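PDB 2HX5: 1,4-dihydroxy-2-naphthoyl-CoA hydrolase from Prochlorococcus marinus, which probably hydrolyses 1,4-dihydroxy-2-naphthoyl-CoA to 1,4-dihydroxy-2-naphthoate and coenzyme A, a step in the biosynthesis of phylloquinone (vitamin K1). Local coordinates for residues 28-33 and 104-109; 36-41 and 138-143. All coordinates share one frame; numbering follows the deposited sequence.

Interaction 1 of 2, residues 28-33 and 104-109; sequences HQLFRW and FEFRCE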
# COMPACT_ATOMS: atom_id res chain seq x y z
N HIS A 28 -1.84 -7.92 -5.54
CA HIS A 28 -1.34 -6.73 -6.22
C HIS A 28 0.05 -6.32 -5.77
O HIS A 28 0.70 -5.53 -6.46
CB HIS A 28 -2.33 -5.55 -6.16
CG HIS A 28 -2.69 -5.10 -4.79
ND1 HIS A 28 -1.80 -4.40 -4.00
CD2 HIS A 28 -3.86 -5.12 -4.12
CE1 HIS A 28 -2.39 -4.09 -2.86
NE2 HIS A 28 -3.65 -4.47 -2.93
N GLN A 29 0.53 -6.84 -4.66
CA GLN A 29 1.88 -6.53 -4.20
C GLN A 29 2.92 -6.92 -5.22
O GLN A 29 4.00 -6.36 -5.33
CB GLN A 29 2.21 -7.28 -2.90
CG GLN A 29 1.39 -6.81 -1.73
CD GLN A 29 1.90 -5.52 -1.16
OE1 GLN A 29 2.93 -5.00 -1.58
NE2 GLN A 29 1.20 -5.01 -0.19
N LEU A 30 2.58 -7.97 -6.00
CA LEU A 30 3.53 -8.42 -7.04
C LEU A 30 3.93 -7.27 -7.95
O LEU A 30 5.06 -7.19 -8.39
CB LEU A 30 2.96 -9.56 -7.88
CG LEU A 30 4.03 -10.39 -8.63
CD1 LEU A 30 4.70 -11.39 -7.73
CD2 LEU A 30 3.41 -11.10 -9.89
N PHE A 31 2.96 -6.45 -8.31
CA PHE A 31 3.25 -5.34 -9.23
C PHE A 31 4.12 -4.29 -8.66
O PHE A 31 4.96 -3.70 -9.34
CB PHE A 31 1.91 -4.75 -9.72
CG PHE A 31 1.12 -5.66 -10.61
CD1 PHE A 31 1.57 -5.95 -11.90
CD2 PHE A 31 -0.04 -6.21 -10.16
CE1 PHE A 31 0.87 -6.80 -12.71
CE2 PHE A 31 -0.75 -7.08 -10.97
CZ PHE A 31 -0.30 -7.33 -12.26
N ARG A 32 3.92 -4.00 -7.37
CA ARG A 32 4.84 -3.10 -6.67
C ARG A 32 6.27 -3.65 -6.70
O ARG A 32 7.27 -2.97 -6.96
CB ARG A 32 4.43 -2.86 -5.19
CG ARG A 32 5.47 -2.03 -4.46
CD ARG A 32 4.91 -1.66 -3.09
NE ARG A 32 4.83 -2.82 -2.19
CZ ARG A 32 5.83 -3.31 -1.48
NH1 ARG A 32 7.06 -2.84 -1.51
NH2 ARG A 32 5.60 -4.35 -0.70
N TRP A 33 6.39 -4.94 -6.42
CA TRP A 33 7.71 -5.57 -6.46
C TRP A 33 8.36 -5.47 -7.84
O TRP A 33 9.58 -5.29 -8.00
CB TRP A 33 7.66 -7.04 -6.05
CG TRP A 33 7.16 -7.29 -4.64
CD1 TRP A 33 6.92 -6.38 -3.67
CD2 TRP A 33 6.74 -8.54 -4.12
NE1 TRP A 33 6.43 -7.01 -2.54
CE2 TRP A 33 6.30 -8.33 -2.80
CE3 TRP A 33 6.72 -9.83 -4.66
CZ2 TRP A 33 5.82 -9.38 -2.00
CZ3 TRP A 33 6.27 -10.85 -3.86
CH2 TRP A 33 5.82 -10.62 -2.55
N PHE A 104 8.97 -10.12 -15.78
CA PHE A 104 9.50 -10.40 -14.48
C PHE A 104 9.14 -11.82 -14.14
O PHE A 104 7.95 -12.19 -14.14
CB PHE A 104 8.83 -9.48 -13.45
CG PHE A 104 8.98 -8.00 -13.74
CD1 PHE A 104 8.14 -7.32 -14.58
CD2 PHE A 104 10.03 -7.29 -13.14
CE1 PHE A 104 8.28 -5.97 -14.83
CE2 PHE A 104 10.15 -5.96 -13.38
CZ PHE A 104 9.27 -5.29 -14.22
N GLU A 105 10.13 -12.64 -13.80
CA GLU A 105 9.87 -14.01 -13.36
C GLU A 105 10.29 -14.15 -11.88
O GLU A 105 11.43 -13.76 -11.54
CB GLU A 105 10.68 -14.96 -14.23
CG GLU A 105 10.56 -16.35 -13.91
CD GLU A 105 11.49 -17.21 -14.79
OE1 GLU A 105 11.42 -17.08 -16.02
OE2 GLU A 105 12.31 -17.95 -14.23
N PHE A 106 9.42 -14.68 -11.02
CA PHE A 106 9.69 -14.81 -9.59
C PHE A 106 9.84 -16.26 -9.27
O PHE A 106 8.90 -17.05 -9.54
CB PHE A 106 8.51 -14.29 -8.79
CG PHE A 106 8.32 -12.81 -8.90
CD1 PHE A 106 7.65 -12.29 -9.99
CD2 PHE A 106 8.77 -11.93 -7.90
CE1 PHE A 106 7.47 -10.93 -10.12
CE2 PHE A 106 8.56 -10.55 -8.01
CZ PHE A 106 7.92 -10.05 -9.13
N ARG A 107 11.01 -16.66 -8.74
CA ARG A 107 11.25 -18.05 -8.37
C ARG A 107 11.41 -18.15 -6.86
O ARG A 107 11.90 -17.23 -6.22
CB ARG A 107 12.51 -18.61 -9.04
CG ARG A 107 12.32 -19.04 -10.49
CD ARG A 107 13.58 -19.66 -11.12
NE ARG A 107 13.43 -19.77 -12.59
CZ ARG A 107 13.00 -20.84 -13.24
NH1 ARG A 107 12.72 -21.98 -12.61
NH2 ARG A 107 12.91 -20.79 -14.58
N CYS A 108 10.97 -19.26 -6.29
CA CYS A 108 11.21 -19.56 -4.90
C CYS A 108 11.53 -21.04 -4.87
O CYS A 108 10.78 -21.83 -5.44
CB CYS A 108 9.98 -19.29 -4.09
SG CYS A 108 10.23 -19.52 -2.32
N GLU A 109 12.66 -21.36 -4.25
CA GLU A 109 13.19 -22.73 -4.20
C GLU A 109 13.23 -23.28 -5.62
O GLU A 109 12.74 -24.37 -5.91
CB GLU A 109 12.35 -23.56 -3.24
CG GLU A 109 12.56 -23.10 -1.78
CD GLU A 109 11.58 -23.70 -0.77
OE1 GLU A 109 11.16 -24.87 -0.95
OE2 GLU A 109 11.24 -23.00 0.21
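Leu30, near the beginning of helix 29-45, sets its CD1 methyl over the middle of the Phe106 ring, 3.6 Å from the centroid and only 10° off the ring normal, a well-centred CH-pi contact. The leucine CG stands anti to the backbone N (chi1 -160°), which swings the branch across to the strand, and CG itself lies 3.8 Å from Phe106 CE1. Elsewhere the same side chain rests on Ala74 and Phe76 of strand 65-76. This is the hot-dog fold in miniature: a long helix, the sausage, lies in the curve of an antiparallel sheet, the bun, and apolar side chains from strand 99-108 rise to meet it. One turn on, Trp33 brings the benzo edge of its indole to the phenylalanine, with CE3 3.9 Å from Phe106 CE2, the latter near the indole plane. Phe106 is thus held by the methyl over one face and by the indole approaching it obliquely, while Met88 of the neighbouring strand also touches it. Trp33 further has a cation-pi contact with Arg12, and its side chain lies about 11 Å from that of Asp20, the predicted active-site residue.

Interaction 2 of 2, residues 36-41 and 138-143; sequences ESWEES and DRWLEA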
# COMPACT_ATOMS: atom_id res chain seq x y z
N GLU A 36 9.47 -1.80 -8.35
CA GLU A 36 10.68 -1.54 -7.56
C GLU A 36 11.90 -2.26 -8.11
O GLU A 36 13.00 -1.72 -8.08
CB GLU A 36 10.48 -1.98 -6.11
CG GLU A 36 9.44 -1.20 -5.34
CD GLU A 36 9.32 -1.52 -3.86
OE1 GLU A 36 10.08 -2.39 -3.41
OE2 GLU A 36 8.49 -0.86 -3.19
N SER A 37 11.74 -3.48 -8.62
CA SER A 37 12.90 -4.18 -9.22
C SER A 37 13.38 -3.54 -10.50
O SER A 37 14.56 -3.61 -10.82
CB SER A 37 12.61 -5.67 -9.44
OG SER A 37 11.81 -5.91 -10.59
N TRP A 38 12.47 -2.95 -11.26
CA TRP A 38 12.82 -2.20 -12.45
C TRP A 38 13.68 -0.97 -12.05
O TRP A 38 14.74 -0.71 -12.61
CB TRP A 38 11.57 -1.79 -13.21
CG TRP A 38 11.82 -0.79 -14.32
CD1 TRP A 38 12.66 -0.93 -15.36
CD2 TRP A 38 11.19 0.48 -14.46
NE1 TRP A 38 12.59 0.17 -16.19
CE2 TRP A 38 11.70 1.07 -15.65
CE3 TRP A 38 10.24 1.19 -13.72
CZ2 TRP A 38 11.31 2.37 -16.09
CZ3 TRP A 38 9.82 2.41 -14.19
CH2 TRP A 38 10.36 3.00 -15.34
N GLU A 39 13.22 -0.24 -11.03
CA GLU A 39 14.01 0.88 -10.51
C GLU A 39 15.39 0.39 -10.05
O GLU A 39 16.41 1.03 -10.31
CB GLU A 39 13.27 1.56 -9.35
CG GLU A 39 11.95 2.17 -9.74
CD GLU A 39 11.15 2.66 -8.54
OE1 GLU A 39 11.58 3.68 -7.93
OE2 GLU A 39 10.13 2.00 -8.24
N GLU A 40 15.42 -0.71 -9.29
CA GLU A 40 16.69 -1.31 -8.82
C GLU A 40 17.61 -1.69 -9.96
O GLU A 40 18.84 -1.50 -9.89
CB GLU A 40 16.44 -2.55 -7.95
CG GLU A 40 17.67 -3.00 -7.25
CD GLU A 40 17.44 -4.22 -6.37
OE1 GLU A 40 16.29 -4.66 -6.21
OE2 GLU A 40 18.46 -4.77 -5.86
N SER A 41 17.02 -2.22 -11.03
CA SER A 41 17.80 -2.57 -12.20
C SER A 41 18.47 -1.39 -12.90
O SER A 41 19.63 -1.42 -13.23
CB SER A 41 16.89 -3.32 -13.18
OG SER A 41 17.65 -3.80 -14.30
N ASP A 138 17.35 3.79 -23.17
CA ASP A 138 17.82 3.13 -24.37
C ASP A 138 19.14 2.41 -24.14
O ASP A 138 19.32 1.29 -24.60
CB ASP A 138 17.96 4.14 -25.49
CG ASP A 138 16.87 4.01 -26.55
OD1 ASP A 138 16.14 2.99 -26.57
OD2 ASP A 138 16.76 4.95 -27.37
N ARG A 139 20.07 3.01 -23.40
CA ARG A 139 21.31 2.29 -23.04
C ARG A 139 21.11 1.01 -22.22
O ARG A 139 21.75 -0.03 -22.49
CB ARG A 139 22.24 3.23 -22.28
CG ARG A 139 22.90 4.26 -23.17
CD ARG A 139 24.02 5.00 -22.46
NE ARG A 139 23.55 5.97 -21.49
CZ ARG A 139 23.78 5.93 -20.18
NH1 ARG A 139 24.46 4.92 -19.63
NH2 ARG A 139 23.30 6.92 -19.42
N TRP A 140 20.23 1.09 -21.23
CA TRP A 140 19.84 -0.03 -20.44
C TRP A 140 19.20 -1.14 -21.27
O TRP A 140 19.54 -2.29 -21.09
CB TRP A 140 18.95 0.46 -19.31
CG TRP A 140 18.34 -0.61 -18.44
CD1 TRP A 140 18.93 -1.28 -17.38
CD2 TRP A 140 16.99 -1.07 -18.49
NE1 TRP A 140 18.02 -2.15 -16.82
CE2 TRP A 140 16.82 -2.02 -17.47
CE3 TRP A 140 15.88 -0.73 -19.29
CZ2 TRP A 140 15.60 -2.66 -17.25
CZ3 TRP A 140 14.71 -1.33 -19.07
CH2 TRP A 140 14.56 -2.30 -18.07
N LEU A 141 18.25 -0.80 -22.13
CA LEU A 141 17.63 -1.77 -23.03
C LEU A 141 18.68 -2.45 -23.90
O LEU A 141 18.73 -3.69 -24.00
CB LEU A 141 16.56 -1.11 -23.89
CG LEU A 141 15.31 -0.68 -23.16
CD1 LEU A 141 14.42 0.21 -24.02
CD2 LEU A 141 14.52 -1.90 -22.68
N GLU A 142 19.57 -1.65 -24.50
CA GLU A 142 20.59 -2.22 -25.37
C GLU A 142 21.52 -3.17 -24.57
O GLU A 142 21.84 -4.27 -25.07
CB GLU A 142 21.39 -1.10 -26.04
CG GLU A 142 22.16 -1.58 -27.30
CD GLU A 142 21.21 -1.93 -28.46
OE1 GLU A 142 20.08 -1.39 -28.50
OE2 GLU A 142 21.57 -2.75 -29.34
N ALA A 143 21.95 -2.75 -23.37
CA ALA A 143 22.90 -3.51 -22.56
C ALA A 143 22.28 -4.80 -22.09
O ALA A 143 22.97 -5.77 -21.80
CB ALA A 143 23.43 -2.68 -21.37
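Trp140 of helix 135-143 meets helix 29-45 through two different parts of its indole, its N-H and its six-membered ring. Its CG is held anti to the backbone N (chi1 175°), which carries the indole out toward the longer helix. There NE1 donates a hydrogen bond to Ser41 OG, 3.0 Å away, with an N-H...O angle of 153°; the oxygen lies close to the indole plane, so the N-H is met edge-on. Ser41 OG, likewise anti to its own backbone N, is directed to the tryptophan and also hydrogen-bonds to the carbonyl O of Trp7, so this buried hydroxyl has two polar partners. At the six-membered ring, Trp38 turns the edge of its five-membered ring toward the face of Trp140 in an offset edge-to-face pair, planes at 63° and centroids 5.2 Å apart; the two side chains cross at about a right angle. The closest approach there is Trp38 CD1 to Trp140 CH2, 3.6 Å, with Trp38 NE1 following at 3.7 Å from the same carbon. A leucine in place of Trp140 would probably leave Ser41 OG without its indole donor and Trp38 without its aromatic partner, opening a gap between the helices. Phe100 and Val102 of strand 99-108 also touch Trp140. The arrangement joins the long central helix of a hot-dog thioesterase to the helix near its C-terminus, away from the predicted active site.

Interactions 1 and 2 lie about 17 Å apart, centre to centre, and share helix 29-45: the segment at its beginning, 28-33, faces strand 99-108, and its middle, 36-41, faces helix 135-143. Along the chain the order is 28-33, 36-41, 104-109, 138-143, so the two connections interleave, and one helix is tied first to a central strand of the sheet and then to the last helix. They also touch directly, Phe104 meeting Ser37 in one of the serine's two conformers. Together they illustrate how the hot-dog fold seats its long helix: against the sheet at one point, against a later helix at another. Around both, residues of the third subunit come close, in keeping with a four-chain assembly.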